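Local coordinates for Serine/threonine-protein phosphatase 2A regulatory subunit B'' subunit alpha (Homo sapiens, PDB 4I5J) that serves as a calcium-binding regulatory subunit of protein phosphatase 2A and might modulate the substrate selectivity, catalytic activity and cellular location of the enzyme, at residues 117-122 / 171-176; 58-63 / 113-118. All coordinates share one frame; numbering follows the deposited sequence.

Contact 1 of 2, residues 117-122 / 171-176; sequences VIYCKF and MSYADF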
loop_
_atom_site.group_PDB
_atom_site.type_symbol
_atom_site.label_atom_id
_atom_site.label_comp_id
_atom_site.label_asym_id
_atom_site.label_seq_id
_atom_site.Cartn_x
_atom_site.Cartn_y
_atom_site.Cartn_z
ATOM N N VAL A 117 -4.454 12.997 7.568
ATOM C CA VAL A 117 -3.931 13.269 6.230
ATOM C C VAL A 117 -4.586 12.324 5.229
ATOM O O VAL A 117 -5.109 12.767 4.188
ATOM C CB VAL A 117 -2.385 13.132 6.180
ATOM C CG1 VAL A 117 -1.883 13.108 4.736
ATOM C CG2 VAL A 117 -1.731 14.264 6.957
ATOM N N ILE A 118 -4.585 11.032 5.555
ATOM C CA ILE A 118 -5.205 10.017 4.689
ATOM C C ILE A 118 -6.709 10.277 4.508
ATOM O O ILE A 118 -7.226 10.202 3.397
ATOM C CB ILE A 118 -4.991 8.597 5.252
ATOM C CG1 ILE A 118 -3.506 8.281 5.341
ATOM C CG2 ILE A 118 -5.657 7.537 4.369
ATOM C CD1 ILE A 118 -3.219 6.934 5.972
ATOM N N TYR A 119 -7.408 10.610 5.592
ATOM C CA TYR A 119 -8.846 10.877 5.510
ATOM C C TYR A 119 -9.165 12.057 4.597
ATOM O O TYR A 119 -10.095 11.999 3.788
ATOM C CB TYR A 119 -9.462 11.120 6.904
ATOM C CG TYR A 119 -10.968 11.321 6.845
ATOM C CD1 TYR A 119 -11.833 10.253 7.063
ATOM C CD2 TYR A 119 -11.532 12.568 6.537
ATOM C CE1 TYR A 119 -13.210 10.416 6.999
ATOM C CE2 TYR A 119 -12.914 12.730 6.460
ATOM C CZ TYR A 119 -13.740 11.645 6.696
ATOM O OH TYR A 119 -15.103 11.777 6.613
ATOM N N CYS A 120 -8.435 13.153 4.749
ATOM C CA CYS A 120 -8.700 14.320 3.910
ATOM C C CYS A 120 -8.445 14.055 2.443
ATOM O O CYS A 120 -9.163 14.571 1.575
ATOM C CB CYS A 120 -7.885 15.524 4.372
ATOM S SG CYS A 120 -8.386 16.049 6.036
ATOM N N LYS A 121 -7.409 13.266 2.163
ATOM C CA LYS A 121 -7.108 12.933 0.792
ATOM C C LYS A 121 -8.225 12.085 0.214
ATOM O O LYS A 121 -8.634 12.306 -0.924
ATOM C CB LYS A 121 -5.750 12.249 0.669
ATOM C CG LYS A 121 -4.590 13.246 0.714
ATOM C CD LYS A 121 -3.245 12.530 0.672
ATOM C CE LYS A 121 -2.087 13.514 0.760
ATOM N NZ LYS A 121 -0.786 12.812 1.008
ATOM N N PHE A 122 -8.747 11.149 1.009
ATOM C CA PHE A 122 -9.887 10.339 0.575
ATOM C C PHE A 122 -11.102 11.234 0.314
ATOM O O PHE A 122 -11.796 11.099 -0.699
ATOM C CB PHE A 122 -10.248 9.292 1.632
ATOM C CG PHE A 122 -11.428 8.425 1.246
ATOM C CD1 PHE A 122 -11.255 7.326 0.407
ATOM C CD2 PHE A 122 -12.712 8.727 1.703
ATOM C CE1 PHE A 122 -12.346 6.523 0.028
ATOM C CE2 PHE A 122 -13.807 7.937 1.334
ATOM C CZ PHE A 122 -13.622 6.829 0.502
ATOM N N MET A 171 -13.305 1.788 -5.372
ATOM C CA MET A 171 -12.293 1.594 -4.342
ATOM C C MET A 171 -12.847 2.062 -2.982
ATOM O O MET A 171 -13.283 3.216 -2.826
ATOM C CB MET A 171 -11.026 2.395 -4.692
ATOM C CG MET A 171 -9.968 2.386 -3.585
ATOM S SD MET A 171 -8.508 3.361 -3.998
ATOM C CE MET A 171 -7.626 2.191 -5.023
ATOM N N SER A 172 -12.805 1.175 -1.992
ATOM C CA SER A 172 -13.314 1.497 -0.663
ATOM C C SER A 172 -12.310 2.359 0.072
ATOM O O SER A 172 -11.168 2.532 -0.382
ATOM C CB SER A 172 -13.557 0.221 0.143
ATOM O OG SER A 172 -12.321 -0.445 0.383
ATOM N N TYR A 173 -12.725 2.877 1.224
ATOM C CA TYR A 173 -11.818 3.628 2.084
ATOM C C TYR A 173 -10.580 2.795 2.476
ATOM O O TYR A 173 -9.435 3.280 2.432
ATOM C CB TYR A 173 -12.544 4.135 3.362
ATOM C CG TYR A 173 -11.575 4.891 4.235
ATOM C CD1 TYR A 173 -11.205 6.195 3.925
ATOM C CD2 TYR A 173 -10.969 4.281 5.322
ATOM C CE1 TYR A 173 -10.289 6.891 4.717
ATOM C CE2 TYR A 173 -10.052 4.963 6.111
ATOM C CZ TYR A 173 -9.716 6.256 5.802
ATOM O OH TYR A 173 -8.773 6.894 6.573
ATOM N N ALA A 174 -10.813 1.544 2.868
ATOM C CA ALA A 174 -9.734 0.690 3.358
ATOM C C ALA A 174 -8.720 0.475 2.258
ATOM O O ALA A 174 -7.509 0.619 2.462
ATOM C CB ALA A 174 -10.294 -0.650 3.850
ATOM N N ASP A 175 -9.210 0.139 1.072
ATOM C CA ASP A 175 -8.318 -0.051 -0.056
ATOM C C ASP A 175 -7.597 1.222 -0.492
ATOM O O ASP A 175 -6.498 1.167 -1.048
ATOM C CB ASP A 175 -9.072 -0.682 -1.210
ATOM C CG ASP A 175 -9.224 -2.175 -1.021
ATOM O OD1 ASP A 175 -8.250 -2.831 -0.544
ATOM O OD2 ASP A 175 -10.303 -2.686 -1.339
ATOM N N PHE A 176 -8.218 2.370 -0.253
ATOM C CA PHE A 176 -7.569 3.629 -0.559
ATOM C C PHE A 176 -6.339 3.809 0.330
ATOM O O PHE A 176 -5.308 4.308 -0.126
ATOM C CB PHE A 176 -8.524 4.810 -0.378
ATOM C CG PHE A 176 -7.857 6.127 -0.583
ATOM C CD1 PHE A 176 -7.429 6.501 -1.847
ATOM C CD2 PHE A 176 -7.598 6.953 0.481
ATOM C CE1 PHE A 176 -6.791 7.706 -2.049
ATOM C CE2 PHE A 176 -6.971 8.177 0.293
ATOM C CZ PHE A 176 -6.553 8.546 -0.976
#
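Phe122 lays one face of its ring against the rim of Tyr173, whose CD1 stands 3.5 Å from Phe122 CG, nearer the border of the phenylalanine ring than its middle. The two rings form a T-shaped (edge-to-face) pair with planes at 81°, Tyr173 supplying the edge. Tyr173 CB adds a CH-pi contact over the same ring, 4.3 Å from its centroid. Phe122 CG is anti to the backbone N (chi1 180°), which carries the ring away from helix 112-125 and across the first turn of helix 173-184, where CE1 comes within 3.6 Å of Tyr173 CA. Phe176, one turn after Tyr173, meets the edge of the Phe122 ring: its CD2 lies 3.7 Å from Phe122 CD1, with the planes inclined at 59°. The far end of Phe176 reaches the partner backbone, CE2 standing 3.5 Å from Phe122 N, while its edge faces the carbonyl oxygen of Ile118. Beside this trio, Ile118 CG2 approaches the tip of Tyr173, 3.9 Å from OH, and that hydroxyl shares a probable hydrogen bond with Thr63. An alanine in place of Phe122 would probably open a gap between the two helices and leave the edge of Tyr173 without the face it packs on. Ser172 is the N-cap of helix 173-184; its OG accepts a nearly straight bond from Asp175 N, 3.2 Å long, which ties down the turn bearing Tyr173. At the margin, Lys121 forms a salt bridge with Glu184. Backbone bonds between Met171 and Ile133 join strands 133-134 and 170-171 in a short antiparallel pairing between two loops, as in EF-hand pairs, beside which Phe122, Tyr173 and Phe176 form an aromatic cluster between the helices.

Contact 2 of 2, residues 58-63 / 113-118; sequences SRYITT and EHFYVI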
loop_
_atom_site.group_PDB
_atom_site.type_symbol
_atom_site.label_atom_id
_atom_site.label_comp_id
_atom_site.label_asym_id
_atom_site.label_seq_id
_atom_site.Cartn_x
_atom_site.Cartn_y
_atom_site.Cartn_z
ATOM N N SER A 58 -14.513 5.631 13.999
ATOM C CA SER A 58 -14.544 4.439 13.149
ATOM C C SER A 58 -13.479 4.453 12.085
ATOM O O SER A 58 -12.799 3.447 11.885
ATOM C CB SER A 58 -15.900 4.281 12.469
ATOM O OG SER A 58 -16.872 4.011 13.447
ATOM N N ARG A 59 -13.368 5.580 11.385
ATOM C CA ARG A 59 -12.349 5.763 10.365
ATOM C C ARG A 59 -10.924 5.595 10.895
ATOM O O ARG A 59 -10.067 5.061 10.196
ATOM C CB ARG A 59 -12.495 7.142 9.716
ATOM C CG ARG A 59 -13.710 7.267 8.829
ATOM C CD ARG A 59 -13.661 6.271 7.696
ATOM N NE ARG A 59 -14.709 6.539 6.717
ATOM C CZ ARG A 59 -15.218 5.620 5.903
ATOM N NH1 ARG A 59 -14.790 4.362 5.955
ATOM N NH2 ARG A 59 -16.168 5.958 5.038
ATOM N N TYR A 60 -10.661 6.082 12.107
ATOM C CA TYR A 60 -9.321 5.970 12.696
ATOM C C TYR A 60 -8.977 4.504 12.939
ATOM O O TYR A 60 -7.913 4.032 12.553
ATOM C CB TYR A 60 -9.206 6.780 14.000
ATOM C CG TYR A 60 -7.917 6.515 14.736
ATOM C CD1 TYR A 60 -6.722 7.069 14.301
ATOM C CD2 TYR A 60 -7.889 5.683 15.849
ATOM C CE1 TYR A 60 -5.518 6.806 14.972
ATOM C CE2 TYR A 60 -6.698 5.415 16.526
ATOM C CZ TYR A 60 -5.526 5.983 16.091
ATOM O OH TYR A 60 -4.360 5.718 16.770
ATOM N N ILE A 61 -9.898 3.777 13.556
ATOM C CA ILE A 61 -9.706 2.360 13.796
ATOM C C ILE A 61 -9.523 1.570 12.490
ATOM O O ILE A 61 -8.607 0.751 12.378
ATOM C CB ILE A 61 -10.853 1.801 14.635
ATOM C CG1 ILE A 61 -10.789 2.418 16.043
ATOM C CG2 ILE A 61 -10.785 0.270 14.687
ATOM C CD1 ILE A 61 -11.940 2.020 16.937
ATOM N N THR A 62 -10.366 1.840 11.500
ATOM C CA THR A 62 -10.233 1.201 10.192
ATOM C C THR A 62 -8.851 1.464 9.611
ATOM O O THR A 62 -8.200 0.569 9.051
ATOM C CB THR A 62 -11.267 1.776 9.205
ATOM O OG1 THR A 62 -12.588 1.380 9.594
ATOM C CG2 THR A 62 -10.984 1.282 7.782
ATOM N N THR A 63 -8.395 2.712 9.757
ATOM C CA THR A 63 -7.133 3.121 9.163
ATOM C C THR A 63 -5.946 2.476 9.872
ATOM O O THR A 63 -5.021 1.991 9.211
ATOM C CB THR A 63 -6.996 4.637 9.166
ATOM O OG1 THR A 63 -8.079 5.201 8.410
ATOM C CG2 THR A 63 -5.681 5.057 8.546
ATOM N N GLU A 113 -2.412 12.131 13.319
ATOM C CA GLU A 113 -2.067 13.062 12.245
ATOM C C GLU A 113 -1.968 12.350 10.899
ATOM O O GLU A 113 -2.399 12.875 9.865
ATOM C CB GLU A 113 -0.712 13.727 12.525
ATOM C CG GLU A 113 -0.740 14.887 13.515
ATOM C CD GLU A 113 0.654 15.310 13.987
ATOM O OE1 GLU A 113 1.651 14.642 13.629
ATOM O OE2 GLU A 113 0.753 16.315 14.725
ATOM N N HIS A 114 -1.368 11.166 10.899
ATOM C CA HIS A 114 -1.197 10.439 9.655
ATOM C C HIS A 114 -2.564 10.025 9.176
ATOM O O HIS A 114 -2.871 10.119 7.995
ATOM C CB HIS A 114 -0.335 9.186 9.845
ATOM C CG HIS A 114 1.135 9.462 9.938
ATOM N ND1 HIS A 114 2.051 8.490 10.291
ATOM C CD2 HIS A 114 1.848 10.592 9.726
ATOM C CE1 HIS A 114 3.264 9.012 10.293
ATOM N NE2 HIS A 114 3.170 10.287 9.954
ATOM N N PHE A 115 -3.390 9.540 10.101
ATOM C CA PHE A 115 -4.733 9.130 9.728
ATOM C C PHE A 115 -5.502 10.288 9.103
ATOM O O PHE A 115 -6.195 10.109 8.103
ATOM C CB PHE A 115 -5.519 8.594 10.927
ATOM C CG PHE A 115 -6.994 8.865 10.835
ATOM C CD1 PHE A 115 -7.790 8.156 9.960
ATOM C CD2 PHE A 115 -7.587 9.846 11.626
ATOM C CE1 PHE A 115 -9.151 8.416 9.858
ATOM C CE2 PHE A 115 -8.955 10.104 11.538
ATOM C CZ PHE A 115 -9.734 9.406 10.653
ATOM N N TYR A 116 -5.382 11.481 9.677
ATOM C CA TYR A 116 -6.215 12.577 9.196
ATOM C C TYR A 116 -5.762 13.032 7.812
ATOM O O TYR A 116 -6.583 13.388 6.968
ATOM C CB TYR A 116 -6.248 13.734 10.202
ATOM C CG TYR A 116 -7.261 14.807 9.864
ATOM C CD1 TYR A 116 -8.617 14.506 9.734
ATOM C CD2 TYR A 116 -6.864 16.128 9.697
ATOM C CE1 TYR A 116 -9.564 15.531 9.435
ATOM C CE2 TYR A 116 -7.780 17.133 9.393
ATOM C CZ TYR A 116 -9.126 16.830 9.263
ATOM O OH TYR A 116 -10.008 17.840 8.965
ATOM N N VAL A 117 -4.454 12.997 7.568
ATOM C CA VAL A 117 -3.931 13.269 6.230
ATOM C C VAL A 117 -4.586 12.324 5.229
ATOM O O VAL A 117 -5.109 12.767 4.188
ATOM C CB VAL A 117 -2.385 13.132 6.180
ATOM C CG1 VAL A 117 -1.883 13.108 4.736
ATOM C CG2 VAL A 117 -1.731 14.264 6.957
ATOM N N ILE A 118 -4.585 11.032 5.555
ATOM C CA ILE A 118 -5.205 10.017 4.689
ATOM C C ILE A 118 -6.709 10.277 4.508
ATOM O O ILE A 118 -7.226 10.202 3.397
ATOM C CB ILE A 118 -4.991 8.597 5.252
ATOM C CG1 ILE A 118 -3.506 8.281 5.341
ATOM C CG2 ILE A 118 -5.657 7.537 4.369
ATOM C CD1 ILE A 118 -3.219 6.934 5.972
#
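Phe115 reaches from helix 112-125 onto the flank of helix 54-72, and nearly every atom of its side chain finds a partner there. Its CB lies 3.9 Å from Tyr60 CD1, at the edge of the tyrosine ring, and CG and CD2 continue along that same atom. The two rings make an offset edge-to-face pair, planes at 85°, with the edge of Tyr60 turned to the face of Phe115. On one branch, Phe115 CD1 meets the hydroxyl of Thr63, with Thr63 OG1 3.3 Å away near the plane of the ring. Farther out, Phe115 CE1 comes within 3.5 Å of Arg59 C, and CE2 faces Tyr60 CB. At the tip, Phe115 CZ packs 3.7 Å from Arg59 CB. The ring therefore lies against the helix backbone itself, and Tyr60 CA makes a CH-pi contact over its face, 3.8 Å from the centroid. With OG1 beside the backbone N (chi1 -60°), the Thr63 hydroxyl bonds back to Arg59 O of its own helix over 2.7 Å; OG1 is probably also hydrogen-bonded with Tyr173 OH of helix 173-184. The carbonyl oxygen of Arg59 is gripped by Thr63 OG1 and Thr63 N from opposite faces of its plane. The methyl CG2 of Thr63 meanwhile touches Ile118 CD1 at 4.0 Å, extending the apolar contact one turn beyond Phe115. Tyr60 OH bonds to Phe110 O, linking helix 54-72 to the segment leading into helix 112-125. The two helices run almost perpendicular, their local axes 10.0 Å apart at an angle of 103°, with helix 34-43 packed against Tyr60 and Ile61 and Tyr173 touching Phe115.

Helix 112-125 is common to both contacts, and Ile118 takes part in each, touching helix 173-184 through CG2 in contact 1 and helix 54-72 through CD1 in contact 2. Both are buried, their centres about 8 Å apart, with contact 1 nearer the centre of the chain. Contact 1 is the more aromatic, three rings meeting within the EF-hand pair; contact 2 sets one ring against helix backbone and a threonine, joining that pair to the preceding EF-hand domain. They meet at Tyr173, whose OH lies 2.6 Å from Thr63 OG1, a probable hydrogen bond, so three helices converge there. Neither lies at the calcium site of the chain.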